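Side-chain contacts in ARF GTPase-activating protein GIT1 (Rattus norvegicus, PDB 6IUH), which probably stimulates GTP hydrolysis by Arf proteins and, through its C-terminal bundle of four helices, binds a second protein chain: residues L10-T13 against E14-I17; T20-V23 against T24-I27; K48-L51 against A52-M56; A65-P68 against V69-S72; S79-R82 against L83-C87. All coordinates share one frame; numbering follows the deposited sequence.

In the fold
The chain folds into a bundle of four helices, and the five contacts mark three of them. Interactions 1 and 2 follow each other along helix 13-35, with centres about 15 Å apart, and residues of both meet the second protein chain. Interaction 3, on helix 42-57, lies between interactions 2 and 5: V23 CG2 sits 3.6 Å from A52 O, and I49 CD1 sits 3.8 Å from L83 CD2. Helix 67-87 carries interaction 4 at its beginning and interaction 5 further on, their centres about 22 Å apart. L10 CD1 reaches L66 CD1 at 3.7 Å and so ties interaction 1 to interaction 4, whereas the centres of interactions 1 and 5 are about 25 Å apart.

Interaction 1: residues L10-T13 against E14-I17; sequences LPST and EDVI
In S12 a chi1 of 65° sets OG between the backbone N and the carbonyl carbon, while in D15 CG is anti to the carbonyl carbon (chi1 -76°), and together these torsions bring the hydroxyl up to the carboxylate. S12 OG accepts from D15 N at 3.2 Å, with 153° at the hydrogen. The carboxylate answers through water: D15 OD2 takes a hydrogen from a water 2.6 Å away, and that water accepts from S12 N. S12 is thus the N-cap of helix 13-35, and the pairing resembles a capping box whose return bond has been replaced by a water bridge. With an alanine here, D15 N would probably be left without its side-chain acceptor and the carboxylate of D15 without the hydroxyl beside it. The first main-chain bonds of the helix follow from here, V16 N to S12 O at 3.0 Å and I17 N to T13 O at 2.9 Å. E14 is bent at chi2, and its carboxylate curls back beside T13, with OE1 3.1 Å from T13 OG1. One water accepts from T13 N and gives a weak bond to E14 OE1; another donates to E14 OE2 and lies next to T13 OG1. The two acidic groups near the beginning of the helix probably interact favourably with its dipole. On the apolar side, P11 CG packs against V16 CG2 at 3.5 Å. V16 also leans on V123 and T126 of helix 101-128, while I17 packs on an apolar side chain of the second protein chain.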
loop_
_atom_site.group_PDB
_atom_site.type_symbol
_atom_site.label_atom_id
_atom_site.label_comp_id
_atom_site.label_asym_id
_atom_site.label_seq_id
_atom_site.Cartn_x
_atom_site.Cartn_y
_atom_site.Cartn_z
ATOM N N LEU A 10 -14.821 2.300 -15.687
ATOM C CA LEU A 10 -13.472 1.829 -15.396
ATOM C C LEU A 10 -12.425 2.705 -16.073
ATOM O O LEU A 10 -12.572 3.067 -17.238
ATOM C CB LEU A 10 -13.295 0.374 -15.834
ATOM C CG LEU A 10 -13.757 -0.700 -14.851
ATOM C CD1 LEU A 10 -13.420 -2.073 -15.393
ATOM C CD2 LEU A 10 -13.112 -0.492 -13.493
ATOM N N PRO A 11 -11.360 3.046 -15.335
ATOM C CA PRO A 11 -10.257 3.854 -15.862
ATOM C C PRO A 11 -9.409 3.073 -16.856
ATOM O O PRO A 11 -9.492 1.847 -16.890
ATOM C CB PRO A 11 -9.451 4.197 -14.611
ATOM C CG PRO A 11 -9.706 3.047 -13.698
ATOM C CD PRO A 11 -11.134 2.655 -13.934
ATOM N N SER A 12 -8.603 3.772 -17.648
ATOM C CA SER A 12 -7.725 3.116 -18.611
ATOM C C SER A 12 -6.590 2.386 -17.901
ATOM O O SER A 12 -6.185 2.775 -16.804
ATOM C CB SER A 12 -7.155 4.133 -19.600
ATOM O OG SER A 12 -6.317 5.065 -18.940
ATOM N N THR A 13 -6.078 1.333 -18.529
ATOM C CA THR A 13 -4.971 0.572 -17.956
ATOM C C THR A 13 -3.744 1.454 -17.748
ATOM O O THR A 13 -3.016 1.294 -16.769
ATOM C CB THR A 13 -4.583 -0.625 -18.844
ATOM O OG1 THR A 13 -4.351 -0.173 -20.183
ATOM C CG2 THR A 13 -5.692 -1.665 -18.849
ATOM N N GLU A 14 -3.523 2.386 -18.669
ATOM C CA GLU A 14 -2.393 3.302 -18.566
ATOM C C GLU A 14 -2.507 4.182 -17.324
ATOM O O GLU A 14 -1.522 4.402 -16.621
ATOM C CB GLU A 14 -2.284 4.175 -19.819
ATOM C CG GLU A 14 -1.793 3.442 -21.064
ATOM C CD GLU A 14 -2.860 2.568 -21.701
ATOM O OE1 GLU A 14 -4.036 2.660 -21.290
ATOM O OE2 GLU A 14 -2.520 1.789 -22.618
ATOM N N ASP A 15 -3.709 4.683 -17.056
ATOM C CA ASP A 15 -3.931 5.520 -15.884
ATOM C C ASP A 15 -3.773 4.723 -14.594
ATOM O O ASP A 15 -3.198 5.213 -13.626
ATOM C CB ASP A 15 -5.313 6.170 -15.930
ATOM C CG ASP A 15 -5.384 7.323 -16.913
ATOM O OD1 ASP A 15 -4.322 7.893 -17.242
ATOM O OD2 ASP A 15 -6.501 7.664 -17.354
ATOM N N VAL A 16 -4.281 3.496 -14.581
ATOM C CA VAL A 16 -4.179 2.655 -13.393
ATOM C C VAL A 16 -2.722 2.329 -13.091
ATOM O O VAL A 16 -2.297 2.367 -11.937
ATOM C CB VAL A 16 -4.983 1.349 -13.549
ATOM C CG1 VAL A 16 -4.798 0.456 -12.332
ATOM C CG2 VAL A 16 -6.448 1.663 -13.746
ATOM N N ILE A 17 -1.955 2.026 -14.135
ATOM C CA ILE A 17 -0.530 1.748 -13.978
ATOM C C ILE A 17 0.211 2.950 -13.394
ATOM O O ILE A 17 1.033 2.798 -12.486
ATOM C CB ILE A 17 0.114 1.347 -15.321
ATOM C CG1 ILE A 17 -0.350 -0.052 -15.730
ATOM C CG2 ILE A 17 1.633 1.385 -15.227
ATOM C CD1 ILE A 17 0.126 -0.476 -17.097
HETATM O O HOH W 1 -8.881 6.676 -16.915
HETATM O O HOH W 2 -6.992 0.913 -21.390
HETATM O O HOH W 3 -4.604 -0.547 -23.213
#

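Interaction 2: residues T20-V23 against T24-I27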
loop_
_atom_site.group_PDB
_atom_site.type_symbol
_atom_site.label_atom_id
_atom_site.label_comp_id
_atom_site.label_asym_id
_atom_site.label_seq_id
_atom_site.Cartn_x
_atom_site.Cartn_y
_atom_site.Cartn_z
ATOM N N THR A 20 -0.709 3.333 -9.767
ATOM C CA THR A 20 -0.167 2.186 -9.047
ATOM C C THR A 20 1.327 2.363 -8.796
ATOM O O THR A 20 1.821 2.079 -7.706
ATOM C CB THR A 20 -0.400 0.868 -9.815
ATOM O OG1 THR A 20 -1.806 0.620 -9.917
ATOM C CG2 THR A 20 0.258 -0.299 -9.095
ATOM N N GLU A 21 2.043 2.844 -9.807
ATOM C CA GLU A 21 3.485 3.031 -9.684
ATOM C C GLU A 21 3.831 4.119 -8.668
ATOM O O GLU A 21 4.885 4.066 -8.035
ATOM C CB GLU A 21 4.101 3.353 -11.046
ATOM C CG GLU A 21 4.173 2.144 -11.973
ATOM C CD GLU A 21 4.887 2.439 -13.279
ATOM O OE1 GLU A 21 5.189 3.622 -13.543
ATOM O OE2 GLU A 21 5.148 1.484 -14.040
ATOM N N GLN A 22 2.945 5.097 -8.504
ATOM C CA GLN A 22 3.133 6.114 -7.474
ATOM C C GLN A 22 2.931 5.501 -6.096
ATOM O O GLN A 22 3.631 5.842 -5.146
ATOM C CB GLN A 22 2.177 7.291 -7.678
ATOM C CG GLN A 22 2.568 8.211 -8.822
ATOM C CD GLN A 22 3.869 8.946 -8.557
ATOM O OE1 GLN A 22 4.190 9.273 -7.415
ATOM N NE2 GLN A 22 4.628 9.205 -9.616
ATOM N N VAL A 23 1.969 4.592 -5.992
ATOM C CA VAL A 23 1.723 3.894 -4.738
ATOM C C VAL A 23 2.902 2.992 -4.376
ATOM O O VAL A 23 3.371 3.011 -3.240
ATOM C CB VAL A 23 0.428 3.053 -4.797
ATOM C CG1 VAL A 23 0.329 2.144 -3.587
ATOM C CG2 VAL A 23 -0.793 3.959 -4.883
ATOM N N THR A 24 3.389 2.217 -5.342
ATOM C CA THR A 24 4.479 1.280 -5.074
ATOM C C THR A 24 5.788 2.010 -4.780
ATOM O O THR A 24 6.555 1.587 -3.917
ATOM C CB THR A 24 4.698 0.298 -6.248
ATOM O OG1 THR A 24 4.966 1.030 -7.450
ATOM C CG2 THR A 24 3.465 -0.573 -6.445
ATOM N N LYS A 25 6.032 3.109 -5.486
ATOM C CA LYS A 25 7.223 3.923 -5.247
ATOM C C LYS A 25 7.266 4.432 -3.811
ATOM O O LYS A 25 8.308 4.385 -3.155
ATOM C CB LYS A 25 7.278 5.108 -6.213
ATOM C CG LYS A 25 8.556 5.928 -6.096
ATOM C CD LYS A 25 8.487 7.211 -6.911
ATOM C CE LYS A 25 7.474 8.183 -6.329
ATOM N NZ LYS A 25 7.484 9.489 -7.044
ATOM N N ASN A 26 6.125 4.919 -3.331
ATOM C CA ASN A 26 6.027 5.457 -1.980
ATOM C C ASN A 26 6.073 4.360 -0.924
ATOM O O ASN A 26 6.625 4.553 0.160
ATOM C CB ASN A 26 4.748 6.283 -1.828
ATOM C CG ASN A 26 4.805 7.592 -2.595
ATOM O OD1 ASN A 26 5.876 8.169 -2.783
ATOM N ND2 ASN A 26 3.649 8.070 -3.038
ATOM N N ILE A 27 5.493 3.207 -1.240
ATOM C CA ILE A 27 5.595 2.046 -0.364
ATOM C C ILE A 27 7.039 1.555 -0.309
ATOM O O ILE A 27 7.538 1.178 0.753
ATOM C CB ILE A 27 4.671 0.905 -0.824
ATOM C CG1 ILE A 27 3.211 1.282 -0.569
ATOM C CG2 ILE A 27 5.015 -0.393 -0.102
ATOM C CD1 ILE A 27 2.216 0.237 -1.039
HETATM O O HOH W 4 6.996 2.083 -8.746
#
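I27 and V23 lie side by side and point the same way, one turn apart in the middle of helix 13-35, a member of the four-helix bundle. From its base outward, the I27 chain first passes the carbonyl of V23: CB is 3.5 Å from V23 O, and CG1, anti to its own carbonyl carbon at a chi1 of -71°, comes to 3.2 Å from the same oxygen. CD1 at the tip then meets V23 CG1 at 3.7 Å, a purely apolar touch. V23 O also accepts the main-chain bond from I27 N, so both the N-H and the side chain of I27 lie against this one oxygen. V23 and I27 both reach I115 of helix 101-128, and T20, E21, T24 and I27 touch apolar side chains of the second protein chain. On the outer side, Q22 and K25 run alongside each other. Q22 is bent at chi2 and K25 at chi3, which lets K25 NZ give a weak bond to Q22 OE1 at 3.3 Å. T20 OG1 turns back along the helix and bonds to V16 O, while its CG2 faces T24 CG2. In T24 the hydroxyl lies between the backbone N and the carbonyl carbon, at a chi1 of 58°. There a water gives a hydrogen to E21 O, which already accepts from K25 N, and lies 2.6 Å from T24 OG1.

Interaction 3: residues K48-L51 against A52-M56; sequences KIHL and AVTEM
T54 gives two hydrogen bonds to one oxygen of H50, a turn earlier on helix 42-57: T54 OG1 reaches H50 O at 2.9 Å and T54 N at 3.0 Å, from opposite faces of the carbonyl plane. The threonine hydroxyl folds back to this oxygen because OG1 stands anti to its own carbonyl carbon (chi1 -60°). Ordinary helical bonds link A52 N to K48 O, V53 N to I49 O and E55 N to L51 O. In the mixed contacts, A52 CB rests near K48 O, and E55 passes CG over L51 O at 3.4 Å and then brings OE2 to 3.9 Å from L51 CD1. An alanine at E55 would remove CG and the carboxylate, and L51 CD1 would probably lose its contact with OE2, leaving a gap beside the leucine. The apolar contact is looser: I49 CG2 faces V53 CG2 at 4.2 Å. Helix 42-57 is a member of the four-helix bundle, and the other three helices surround its buried side, where A52 meets N26 of helix 13-35, V53 meets L76 and N77 of helix 67-87, and I49 and V53 share I115 of helix 101-128.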
loop_
_atom_site.group_PDB
_atom_site.type_symbol
_atom_site.label_atom_id
_atom_site.label_comp_id
_atom_site.label_asym_id
_atom_site.label_seq_id
_atom_site.Cartn_x
_atom_site.Cartn_y
_atom_site.Cartn_z
ATOM N N LYS A 48 2.440 10.434 2.047
ATOM C CA LYS A 48 2.659 10.348 0.609
ATOM C C LYS A 48 1.960 9.115 0.047
ATOM O O LYS A 48 1.431 9.136 -1.066
ATOM C CB LYS A 48 4.156 10.315 0.295
ATOM C CG LYS A 48 4.887 11.590 0.691
ATOM C CD LYS A 48 6.396 11.444 0.569
ATOM C CE LYS A 48 6.826 11.268 -0.877
ATOM N NZ LYS A 48 8.309 11.197 -1.006
ATOM N N ILE A 49 1.955 8.041 0.828
ATOM C CA ILE A 49 1.239 6.827 0.450
ATOM C C ILE A 49 -0.268 7.067 0.453
ATOM O O ILE A 49 -0.961 6.728 -0.509
ATOM C CB ILE A 49 1.578 5.657 1.391
ATOM C CG1 ILE A 49 3.038 5.242 1.212
ATOM C CG2 ILE A 49 0.659 4.469 1.136
ATOM C CD1 ILE A 49 3.488 4.177 2.176
ATOM N N HIS A 50 -0.770 7.662 1.531
ATOM C CA HIS A 50 -2.199 7.937 1.659
ATOM C C HIS A 50 -2.696 8.810 0.509
ATOM O O HIS A 50 -3.801 8.616 0.003
ATOM C CB HIS A 50 -2.506 8.612 2.999
ATOM C CG HIS A 50 -3.967 8.702 3.304
ATOM N ND1 HIS A 50 -4.740 9.782 2.934
ATOM C CD2 HIS A 50 -4.800 7.845 3.943
ATOM C CE1 HIS A 50 -5.985 9.587 3.334
ATOM N NE2 HIS A 50 -6.047 8.419 3.947
ATOM N N LEU A 51 -1.869 9.769 0.102
ATOM C CA LEU A 51 -2.191 10.634 -1.027
ATOM C C LEU A 51 -2.226 9.843 -2.328
ATOM O O LEU A 51 -3.130 10.012 -3.147
ATOM C CB LEU A 51 -1.178 11.775 -1.136
ATOM C CG LEU A 51 -1.296 12.668 -2.373
ATOM C CD1 LEU A 51 -2.645 13.372 -2.401
ATOM C CD2 LEU A 51 -0.158 13.677 -2.422
ATOM N N ALA A 52 -1.233 8.979 -2.512
ATOM C CA ALA A 52 -1.150 8.156 -3.710
ATOM C C ALA A 52 -2.343 7.210 -3.793
ATOM O O ALA A 52 -2.834 6.908 -4.882
ATOM C CB ALA A 52 0.154 7.372 -3.732
ATOM N N VAL A 53 -2.800 6.748 -2.634
ATOM C CA VAL A 53 -3.941 5.844 -2.558
ATOM C C VAL A 53 -5.230 6.575 -2.927
ATOM O O VAL A 53 -6.072 6.038 -3.651
ATOM C CB VAL A 53 -4.063 5.218 -1.149
ATOM C CG1 VAL A 53 -5.454 4.654 -0.917
ATOM C CG2 VAL A 53 -3.007 4.134 -0.959
ATOM N N THR A 54 -5.367 7.807 -2.442
ATOM C CA THR A 54 -6.542 8.628 -2.729
ATOM C C THR A 54 -6.675 8.912 -4.224
ATOM O O THR A 54 -7.774 8.857 -4.784
ATOM C CB THR A 54 -6.491 9.966 -1.956
ATOM O OG1 THR A 54 -6.457 9.702 -0.549
ATOM C CG2 THR A 54 -7.706 10.821 -2.277
ATOM N N GLU A 55 -5.549 9.208 -4.867
ATOM C CA GLU A 55 -5.535 9.494 -6.298
ATOM C C GLU A 55 -5.847 8.250 -7.120
ATOM O O GLU A 55 -6.507 8.330 -8.152
ATOM C CB GLU A 55 -4.183 10.070 -6.722
ATOM C CG GLU A 55 -3.872 11.437 -6.132
ATOM C CD GLU A 55 -2.613 12.052 -6.717
ATOM O OE1 GLU A 55 -2.026 11.445 -7.638
ATOM O OE2 GLU A 55 -2.212 13.142 -6.257
ATOM N N MET A 56 -5.367 7.099 -6.666
ATOM C CA MET A 56 -5.656 5.855 -7.366
ATOM C C MET A 56 -7.132 5.501 -7.215
ATOM O O MET A 56 -7.787 5.110 -8.180
ATOM C CB MET A 56 -4.780 4.717 -6.846
ATOM C CG MET A 56 -4.982 3.412 -7.597
ATOM S SD MET A 56 -3.885 2.112 -7.021
ATOM C CE MET A 56 -4.404 0.752 -8.074
#

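Interaction 4: residues A65-P68 against V69-S72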
loop_
_atom_site.group_PDB
_atom_site.type_symbol
_atom_site.label_atom_id
_atom_site.label_comp_id
_atom_site.label_asym_id
_atom_site.label_seq_id
_atom_site.Cartn_x
_atom_site.Cartn_y
_atom_site.Cartn_z
ATOM N N ALA A 65 -19.481 -0.484 -10.001
ATOM C CA ALA A 65 -20.445 -1.518 -10.349
ATOM C C ALA A 65 -19.872 -2.903 -10.070
ATOM O O ALA A 65 -20.582 -3.800 -9.617
ATOM C CB ALA A 65 -20.848 -1.396 -11.805
ATOM N N LEU A 66 -18.580 -3.069 -10.335
ATOM C CA LEU A 66 -17.941 -4.373 -10.206
ATOM C C LEU A 66 -17.667 -4.731 -8.755
ATOM O O LEU A 66 -17.054 -3.960 -8.012
ATOM C CB LEU A 66 -16.636 -4.416 -11.005
ATOM C CG LEU A 66 -16.759 -4.445 -12.530
ATOM C CD1 LEU A 66 -15.394 -4.262 -13.170
ATOM C CD2 LEU A 66 -17.399 -5.747 -12.998
ATOM N N GLU A 67 -18.129 -5.912 -8.362
ATOM C CA GLU A 67 -17.896 -6.432 -7.021
ATOM C C GLU A 67 -16.405 -6.508 -6.656
ATOM O O GLU A 67 -16.034 -6.136 -5.543
ATOM C CB GLU A 67 -18.547 -7.811 -6.875
ATOM C CG GLU A 67 -18.735 -8.267 -5.439
ATOM C CD GLU A 67 -19.933 -7.615 -4.768
ATOM O OE1 GLU A 67 -20.592 -6.765 -5.405
ATOM O OE2 GLU A 67 -20.221 -7.961 -3.603
ATOM N N PRO A 68 -15.541 -6.983 -7.578
ATOM C CA PRO A 68 -14.127 -7.007 -7.177
ATOM C C PRO A 68 -13.518 -5.620 -6.967
ATOM O O PRO A 68 -12.620 -5.482 -6.138
ATOM C CB PRO A 68 -13.444 -7.720 -8.350
ATOM C CG PRO A 68 -14.517 -8.525 -8.982
ATOM C CD PRO A 68 -15.747 -7.686 -8.860
ATOM N N VAL A 69 -13.981 -4.613 -7.703
ATOM C CA VAL A 69 -13.499 -3.252 -7.484
ATOM C C VAL A 69 -13.926 -2.750 -6.104
ATOM O O VAL A 69 -13.127 -2.149 -5.383
ATOM C CB VAL A 69 -14.004 -2.277 -8.566
ATOM C CG1 VAL A 69 -13.530 -0.858 -8.271
ATOM C CG2 VAL A 69 -13.522 -2.715 -9.937
ATOM N N ARG A 70 -15.180 -3.003 -5.736
ATOM C CA ARG A 70 -15.679 -2.638 -4.411
ATOM C C ARG A 70 -14.828 -3.260 -3.308
ATOM O O ARG A 70 -14.446 -2.587 -2.349
ATOM C CB ARG A 70 -17.137 -3.073 -4.239
ATOM C CG ARG A 70 -18.115 -2.412 -5.197
ATOM C CD ARG A 70 -19.526 -2.939 -4.979
ATOM N NE ARG A 70 -20.483 -2.349 -5.913
ATOM C CZ ARG A 70 -21.773 -2.666 -5.961
ATOM N NH1 ARG A 70 -22.268 -3.570 -5.127
ATOM N NH2 ARG A 70 -22.571 -2.075 -6.841
ATOM N N SER A 71 -14.533 -4.548 -3.457
ATOM C CA SER A 71 -13.753 -5.284 -2.467
ATOM C C SER A 71 -12.318 -4.780 -2.377
ATOM O O SER A 71 -11.793 -4.565 -1.282
ATOM C CB SER A 71 -13.749 -6.782 -2.793
ATOM O OG SER A 71 -12.976 -7.507 -1.853
ATOM N N SER A 72 -11.682 -4.599 -3.528
ATOM C CA SER A 72 -10.287 -4.176 -3.555
ATOM C C SER A 72 -10.124 -2.734 -3.074
ATOM O O SER A 72 -9.146 -2.409 -2.395
ATOM C CB SER A 72 -9.706 -4.342 -4.959
ATOM O OG SER A 72 -9.617 -5.717 -5.302
#
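P68 O receives S72 N at 2.9 Å, the shortest of three main-chain bonds that open helix 67-87; the others run from S71 N to E67 O and from R70 N to L66 O. L66 is the N-cap residue, and P68 stands in the first turn, where proline is well tolerated, because the first N-H groups of a helix have no carbonyl of a preceding turn to bond. S72 OG, 3.1 Å from P68 O, is hydrogen-bonded to Q121 OE1 on helix 101-128. R70 carries the charged part of the contact. Its CG is anti to the carbonyl carbon (chi1 -63°) and the chain is extended to NE, so the arginine runs back over the beginning of the helix, with CG passing L66 O at 3.4 Å. E67 is bent at chi2 and brings OE1 to 3.6 Å from R70 NH1. This is a long salt bridge of charges alone: the carboxylate and guanidinium planes are 50° apart, and the oxygen lies well out of the guanidinium plane with no N-H directed at it. A65 O lies over one face of the guanidinium, 3.8 Å from R70 NH2, and R70 NE is bonded to P64 O, which anchors the arginine to the preceding loop. On the inner side of this turn V69 reaches F60 and P64 in loops and I125 of helix 101-128. Its CG2 packs 3.7 Å from L66 CB and 4.0 Å from L66 CD1.

Interaction 5: residues S79-R82 against L83-C87; sequences SAYR and LQSEC
Y81 and S85 are one turn apart on helix 67-87, part of the four-helix bundle, and they are turned so that the serine folds back on the main chain while the tyrosine ring extends outward. S85 has OG anti to its carbonyl carbon (chi1 -64°), which directs the hydroxyl at Y81 O; OG donates to this oxygen at 3.1 Å and S85 N at 3.0 Å. The two donors come from opposite faces of the carbonyl plane, OG 35° out of it, so one carbonyl is gripped from both sides by a single residue. Beside them the Y81 ring has only a loose touch on the serine, its CE2 3.9 Å from S85 OG. L83 and Q84 place their bases over earlier carbonyls, L83 CB being 3.4 Å from S79 O and Q84 CB close to Y81 O. Beyond these bases Q84 bonds through NE2 to E47 OE2, and the leucine tip leads away to I49 of helix 42-57. R82 and E86 are turned differently along their lengths. The arginine, with CG anti to its N, is extended as far as NE, and its NH2 is held by Q107 and Q110 of helix 101-128. E86 is bent at chi2, and its CG passes 3.3 Å from R82 O. Their charged ends stay apart, R82 NE and E86 OE2 being 5.2 Å from each other, and a water joins them: lying in the plane of the guanidinium at its edge, it accepts from R82 NE at 2.9 Å and donates to E86 OE2 at 2.5 Å.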
loop_
_atom_site.group_PDB
_atom_site.type_symbol
_atom_site.label_atom_id
_atom_site.label_comp_id
_atom_site.label_asym_id
_atom_site.label_seq_id
_atom_site.Cartn_x
_atom_site.Cartn_y
_atom_site.Cartn_z
ATOM N N SER A 79 -6.524 -0.142 4.549
ATOM C CA SER A 79 -5.127 -0.400 4.882
ATOM C C SER A 79 -4.320 0.893 4.935
ATOM O O SER A 79 -3.381 1.020 5.725
ATOM C CB SER A 79 -4.514 -1.368 3.873
ATOM O OG SER A 79 -5.255 -2.574 3.832
ATOM N N ALA A 80 -4.692 1.853 4.093
ATOM C CA ALA A 80 -4.028 3.152 4.084
ATOM C C ALA A 80 -4.341 3.909 5.366
ATOM O O ALA A 80 -3.472 4.560 5.945
ATOM C CB ALA A 80 -4.451 3.963 2.869
ATOM N N TYR A 81 -5.596 3.813 5.798
ATOM C CA TYR A 81 -6.049 4.442 7.033
ATOM C C TYR A 81 -5.386 3.790 8.241
ATOM O O TYR A 81 -4.931 4.476 9.159
ATOM C CB TYR A 81 -7.571 4.346 7.144
ATOM C CG TYR A 81 -8.157 5.015 8.365
ATOM C CD1 TYR A 81 -8.489 6.363 8.350
ATOM C CD2 TYR A 81 -8.397 4.294 9.526
ATOM C CE1 TYR A 81 -9.033 6.977 9.465
ATOM C CE2 TYR A 81 -8.939 4.897 10.644
ATOM C CZ TYR A 81 -9.256 6.237 10.607
ATOM O OH TYR A 81 -9.798 6.837 11.719
ATOM N N ARG A 82 -5.344 2.461 8.232
ATOM C CA ARG A 82 -4.679 1.697 9.282
ATOM C C ARG A 82 -3.198 2.071 9.386
ATOM O O ARG A 82 -2.658 2.203 10.489
ATOM C CB ARG A 82 -4.837 0.199 9.018
ATOM C CG ARG A 82 -4.269 -0.704 10.098
ATOM C CD ARG A 82 -4.221 -2.150 9.622
ATOM N NE ARG A 82 -3.323 -2.962 10.439
ATOM C CZ ARG A 82 -2.824 -4.134 10.058
ATOM N NH1 ARG A 82 -3.131 -4.631 8.868
ATOM N NH2 ARG A 82 -2.013 -4.806 10.865
ATOM N N LEU A 83 -2.546 2.237 8.238
ATOM C CA LEU A 83 -1.149 2.659 8.197
ATOM C C LEU A 83 -0.964 4.030 8.835
ATOM O O LEU A 83 -0.064 4.234 9.650
ATOM C CB LEU A 83 -0.636 2.690 6.756
ATOM C CG LEU A 83 0.796 3.191 6.559
ATOM C CD1 LEU A 83 1.780 2.251 7.230
ATOM C CD2 LEU A 83 1.119 3.338 5.078
ATOM N N GLN A 84 -1.819 4.967 8.444
ATOM C CA GLN A 84 -1.778 6.322 8.979
ATOM C C GLN A 84 -1.913 6.302 10.496
ATOM O O GLN A 84 -1.243 7.061 11.200
ATOM C CB GLN A 84 -2.886 7.169 8.351
ATOM C CG GLN A 84 -2.698 8.667 8.491
ATOM C CD GLN A 84 -3.777 9.446 7.766
ATOM O OE1 GLN A 84 -4.964 9.143 7.888
ATOM N NE2 GLN A 84 -3.369 10.447 6.996
ATOM N N SER A 85 -2.782 5.425 10.993
ATOM C CA SER A 85 -2.991 5.278 12.430
ATOM C C SER A 85 -1.729 4.790 13.128
ATOM O O SER A 85 -1.377 5.264 14.206
ATOM C CB SER A 85 -4.141 4.309 12.709
ATOM O OG SER A 85 -5.369 4.813 12.213
ATOM N N GLU A 86 -1.052 3.835 12.503
ATOM C CA GLU A 86 0.134 3.233 13.091
ATOM C C GLU A 86 1.320 4.192 13.125
ATOM O O GLU A 86 2.062 4.235 14.104
ATOM C CB GLU A 86 0.508 1.963 12.324
ATOM C CG GLU A 86 -0.445 0.806 12.564
ATOM C CD GLU A 86 -0.319 0.238 13.966
ATOM O OE1 GLU A 86 0.761 0.392 14.575
ATOM O OE2 GLU A 86 -1.299 -0.361 14.458
ATOM N N CYS A 87 1.492 4.967 12.062
ATOM C CA CYS A 87 2.657 5.838 11.947
ATOM C C CYS A 87 2.631 7.032 12.900
ATOM O O CYS A 87 3.671 7.636 13.164
ATOM C CB CYS A 87 2.803 6.329 10.509
ATOM S SG CYS A 87 3.320 5.041 9.364
HETATM O O HOH W 5 -2.429 -2.199 13.140
#